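Local coordinates for protein Two-component system sensor histidine kinase (Bacteroides thetaiotaomicron, PDB 3OTT) that is an apparent saccharide sensor whose extracellular domain probably passes its signal to a histidine kinase that regulates transcription, at residues N8-Y16 and I266-T277. Sequence-based numbering, arbitrary orientation.
Sequences NYQQFDNIY and IIHDSRNIQSLT
Asn14, Phe12 and Tyr16 all turn CG away from their own carbonyl carbon (chi1 -64° in Asn14), and this brings an amide, a ring and a hydroxyl against 266-277. In Thr277 it is OG1 that stands opposite the backbone N (chi1 -169°), which delivers it to Tyr16 OH, hydrogen-bonded at 2.6 Å; OG1 also bonds to the backbone O of Tyr298. Asn14 reaches in with ND2, which gives a nearly straight bond to Ser275 O (2.9 Å, 167° at the hydrogen), the acceptor lying in the amide plane. Its OD1 is taken by Ser301 OG, which also bonds to Thr277 N, so both ends of the amide are held and its flip is fixed. Cut back to alanine, this position would lose the amide, and Ser275 O would probably be left without this donor and Ser301 OG without its amide partner. Gln274 O accepts the backbone N-H of Phe12, N to O 2.8 Å, and also lies at the edge of the Phe12 ring, 3.5 Å from CD2. Further round that edge, Phe12 CE2 meets Ile266 CG2 at 4.0 Å, while Tyr9 CB rests on Ile266 CD1. Two successive type I turns, 269-272 and 272-275, each carrying an Asx turn, shape the loop that presents these carbonyls. This loop leads from strand 264-266, the last of the preceding blade, to 281-286, and packs against the N-terminal segment where the ring closes. Strand 13-15 pairs with 300-303 as outer strand, completing a blade whose other three strands come some 270 residues later: the Velcro closure of a beta-propeller.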
loop_
_atom_site.group_PDB
_atom_site.type_symbol
_atom_site.label_atom_id
_atom_site.label_comp_id
_atom_site.label_asym_id
_atom_site.label_seq_id
_atom_site.Cartn_x
_atom_site.Cartn_y
_atom_site.Cartn_z
ATOM N N ASN B 8 -14.543 21.636 16.360
ATOM C CA ASN B 8 -15.069 22.615 17.373
ATOM C C ASN B 8 -16.612 22.685 17.403
ATOM O O ASN B 8 -17.222 22.834 18.485
ATOM C CB ASN B 8 -14.415 23.974 17.155
ATOM C CG ASN B 8 -14.677 24.947 18.288
ATOM O OD1 ASN B 8 -15.634 25.737 18.236
ATOM N ND2 ASN B 8 -13.798 24.947 19.288
ATOM N N TYR B 9 -17.227 22.562 16.225
ATOM C CA TYR B 9 -18.672 22.302 16.096
ATOM C C TYR B 9 -19.559 23.429 16.565
ATOM O O TYR B 9 -20.723 23.218 16.934
ATOM C CB TYR B 9 -19.087 20.952 16.741
ATOM C CG TYR B 9 -18.331 19.811 16.116
ATOM C CD1 TYR B 9 -18.516 19.498 14.759
ATOM C CD2 TYR B 9 -17.405 19.059 16.852
ATOM C CE1 TYR B 9 -17.798 18.457 14.136
ATOM C CE2 TYR B 9 -16.670 18.030 16.241
ATOM C CZ TYR B 9 -16.879 17.736 14.878
ATOM O OH TYR B 9 -16.171 16.747 14.248
ATOM N N GLN B 10 -19.066 24.645 16.483
ATOM C CA GLN B 10 -19.858 25.731 17.017
ATOM C C GLN B 10 -20.566 26.530 15.897
ATOM O O GLN B 10 -21.490 27.273 16.169
ATOM C CB GLN B 10 -18.996 26.608 17.955
ATOM C CG GLN B 10 -19.720 27.110 19.273
ATOM C CD GLN B 10 -19.901 26.060 20.420
ATOM O OE1 GLN B 10 -20.347 24.909 20.214
ATOM N NE2 GLN B 10 -19.596 26.496 21.650
ATOM N N GLN B 11 -20.128 26.363 14.652
ATOM C CA GLN B 11 -20.732 27.051 13.527
ATOM C C GLN B 11 -20.735 26.170 12.309
ATOM O O GLN B 11 -19.785 25.429 12.090
ATOM C CB GLN B 11 -20.014 28.363 13.198
ATOM C CG GLN B 11 -18.592 28.249 12.634
ATOM C CD GLN B 11 -18.037 29.637 12.239
ATOM O OE1 GLN B 11 -17.350 30.280 13.024
ATOM N NE2 GLN B 11 -18.388 30.114 11.035
ATOM N N PHE B 12 -21.806 26.262 11.527
ATOM C CA PHE B 12 -21.941 25.450 10.336
ATOM C C PHE B 12 -22.235 26.272 9.059
ATOM O O PHE B 12 -22.734 27.405 9.134
ATOM C CB PHE B 12 -23.048 24.421 10.555
ATOM C CG PHE B 12 -22.827 23.554 11.746
ATOM C CD1 PHE B 12 -22.174 22.360 11.622
ATOM C CD2 PHE B 12 -23.237 23.969 13.017
ATOM C CE1 PHE B 12 -21.961 21.562 12.742
ATOM C CE2 PHE B 12 -23.021 23.178 14.143
ATOM C CZ PHE B 12 -22.400 21.980 14.016
ATOM N N ASP B 13 -21.942 25.677 7.910
ATOM C CA ASP B 13 -22.425 26.194 6.621
ATOM C C ASP B 13 -23.744 25.442 6.327
ATOM O O ASP B 13 -23.732 24.210 6.102
ATOM N N ASN B 14 -24.876 26.139 6.370
ATOM C CA ASN B 14 -26.161 25.464 6.186
ATOM C C ASN B 14 -26.701 25.476 4.752
ATOM O O ASN B 14 -26.823 26.526 4.125
ATOM C CB ASN B 14 -27.177 25.964 7.177
ATOM C CG ASN B 14 -26.780 25.630 8.628
ATOM O OD1 ASN B 14 -26.023 24.677 8.903
ATOM N ND2 ASN B 14 -27.286 26.401 9.551
ATOM N N ILE B 15 -27.024 24.297 4.255
ATOM C CA ILE B 15 -27.387 24.080 2.859
ATOM C C ILE B 15 -28.828 23.474 2.755
ATOM O O ILE B 15 -29.149 22.490 3.443
ATOM C CB ILE B 15 -26.339 23.099 2.214
ATOM C CG1 ILE B 15 -24.918 23.732 2.229
ATOM C CG2 ILE B 15 -26.836 22.650 0.855
ATOM C CD1 ILE B 15 -23.790 22.705 2.297
ATOM N N TYR B 16 -29.669 24.084 1.936
ATOM C CA TYR B 16 -31.097 23.725 1.739
ATOM C C TYR B 16 -31.321 23.317 0.293
ATOM O O TYR B 16 -30.747 23.889 -0.638
ATOM C CB TYR B 16 -32.007 24.922 2.089
ATOM C CG TYR B 16 -31.744 25.308 3.519
ATOM C CD1 TYR B 16 -32.277 24.530 4.556
ATOM C CD2 TYR B 16 -30.856 26.353 3.847
ATOM C CE1 TYR B 16 -32.009 24.812 5.900
ATOM C CE2 TYR B 16 -30.562 26.635 5.223
ATOM C CZ TYR B 16 -31.179 25.826 6.247
ATOM O OH TYR B 16 -30.953 26.022 7.597
ATOM N N ILE B 266 -24.447 19.475 20.740
ATOM C CA ILE B 266 -24.734 20.529 19.801
ATOM C C ILE B 266 -26.175 20.506 19.299
ATOM O O ILE B 266 -26.590 19.487 18.771
ATOM C CB ILE B 266 -23.704 20.517 18.658
ATOM C CG1 ILE B 266 -22.322 20.726 19.293
ATOM C CG2 ILE B 266 -24.038 21.610 17.677
ATOM C CD1 ILE B 266 -21.502 19.592 19.176
ATOM N N ILE B 267 -26.910 21.610 19.501
ATOM C CA ILE B 267 -28.304 21.709 19.093
ATOM C C ILE B 267 -28.573 22.981 18.311
ATOM O O ILE B 267 -27.743 23.890 18.310
ATOM C CB ILE B 267 -29.337 21.707 20.253
ATOM C CG1 ILE B 267 -29.175 22.944 21.141
ATOM C CG2 ILE B 267 -29.320 20.366 21.002
ATOM C CD1 ILE B 267 -30.244 23.083 22.271
ATOM N N HIS B 268 -29.738 23.004 17.649
ATOM C CA HIS B 268 -30.198 24.096 16.848
ATOM C C HIS B 268 -30.481 25.331 17.728
ATOM O O HIS B 268 -30.873 25.228 18.889
ATOM C CB HIS B 268 -31.440 23.617 16.125
ATOM C CG HIS B 268 -32.161 24.678 15.361
ATOM N ND1 HIS B 268 -31.688 25.199 14.167
ATOM C CD2 HIS B 268 -33.342 25.300 15.608
ATOM C CE1 HIS B 268 -32.539 26.112 13.717
ATOM N NE2 HIS B 268 -33.543 26.195 14.576
ATOM N N ASP B 269 -30.232 26.497 17.166
ATOM C CA ASP B 269 -30.572 27.736 17.836
ATOM C C ASP B 269 -31.333 28.664 16.864
ATOM O O ASP B 269 -30.751 29.182 15.900
ATOM C CB ASP B 269 -29.295 28.367 18.387
ATOM C CG ASP B 269 -29.517 29.730 19.037
ATOM O OD1 ASP B 269 -30.664 30.279 19.067
ATOM O OD2 ASP B 269 -28.499 30.237 19.564
ATOM N N SER B 270 -32.629 28.865 17.115
ATOM C CA SER B 270 -33.483 29.593 16.145
ATOM C C SER B 270 -32.991 31.004 15.940
ATOM O O SER B 270 -33.241 31.600 14.914
ATOM C CB SER B 270 -34.965 29.619 16.544
ATOM O OG SER B 270 -35.151 30.155 17.849
ATOM N N ARG B 271 -32.271 31.545 16.910
ATOM C CA ARG B 271 -31.780 32.909 16.778
ATOM C C ARG B 271 -30.438 32.986 16.019
ATOM O O ARG B 271 -29.889 34.054 15.859
ATOM C CB ARG B 271 -31.621 33.548 18.161
ATOM C CG ARG B 271 -32.895 33.660 18.990
ATOM C CD ARG B 271 -32.511 33.863 20.491
ATOM N NE ARG B 271 -33.567 34.442 21.341
ATOM C CZ ARG B 271 -33.405 34.774 22.635
ATOM N NH1 ARG B 271 -32.226 34.591 23.234
ATOM N NH2 ARG B 271 -34.415 35.296 23.342
ATOM N N ASN B 272 -29.890 31.855 15.589
ATOM C CA ASN B 272 -28.562 31.890 14.986
ATOM C C ASN B 272 -28.441 30.966 13.795
ATOM O O ASN B 272 -28.458 29.717 13.901
ATOM C CB ASN B 272 -27.474 31.658 16.058
ATOM C CG ASN B 272 -26.104 31.242 15.467
ATOM O OD1 ASN B 272 -25.758 31.576 14.344
ATOM N ND2 ASN B 272 -25.351 30.470 16.239
ATOM N N ILE B 273 -28.316 31.603 12.643
ATOM C CA ILE B 273 -28.450 30.908 11.353
ATOM C C ILE B 273 -27.223 30.130 10.994
ATOM O O ILE B 273 -27.199 29.421 9.969
ATOM C CB ILE B 273 -28.828 31.889 10.222
ATOM C CG1 ILE B 273 -27.733 32.965 10.038
ATOM C CG2 ILE B 273 -30.236 32.474 10.514
ATOM C CD1 ILE B 273 -27.776 33.717 8.633
ATOM N N GLN B 274 -26.204 30.222 11.842
ATOM C CA GLN B 274 -25.068 29.338 11.692
ATOM C C GLN B 274 -25.098 28.142 12.657
ATOM O O GLN B 274 -24.145 27.383 12.693
ATOM C CB GLN B 274 -23.758 30.087 11.902
ATOM C CG GLN B 274 -23.454 31.186 10.951
ATOM C CD GLN B 274 -22.166 31.898 11.364
ATOM O OE1 GLN B 274 -21.886 32.078 12.561
ATOM N NE2 GLN B 274 -21.378 32.285 10.393
ATOM N N SER B 275 -26.135 27.999 13.484
ATOM C CA SER B 275 -26.200 26.823 14.354
ATOM C C SER B 275 -26.674 25.639 13.549
ATOM O O SER B 275 -27.078 25.786 12.381
ATOM C CB SER B 275 -27.142 27.029 15.540
ATOM O OG SER B 275 -28.454 27.077 15.061
ATOM N N LEU B 276 -26.601 24.464 14.163
ATOM C CA LEU B 276 -27.042 23.230 13.539
ATOM C C LEU B 276 -28.416 23.522 12.993
ATOM O O LEU B 276 -29.227 24.069 13.711
ATOM C CB LEU B 276 -27.165 22.128 14.584
ATOM C CG LEU B 276 -27.778 20.819 14.130
ATOM C CD1 LEU B 276 -26.936 20.169 13.107
ATOM C CD2 LEU B 276 -28.002 19.872 15.399
ATOM N N THR B 277 -28.660 23.135 11.744
ATOM C CA THR B 277 -29.903 23.504 11.027
ATOM C C THR B 277 -31.153 22.848 11.634
ATOM O O THR B 277 -32.206 23.472 11.735
ATOM C CB THR B 277 -29.805 23.137 9.506
ATOM O OG1 THR B 277 -30.889 23.731 8.815
ATOM C CG2 THR B 277 -29.845 21.626 9.250
#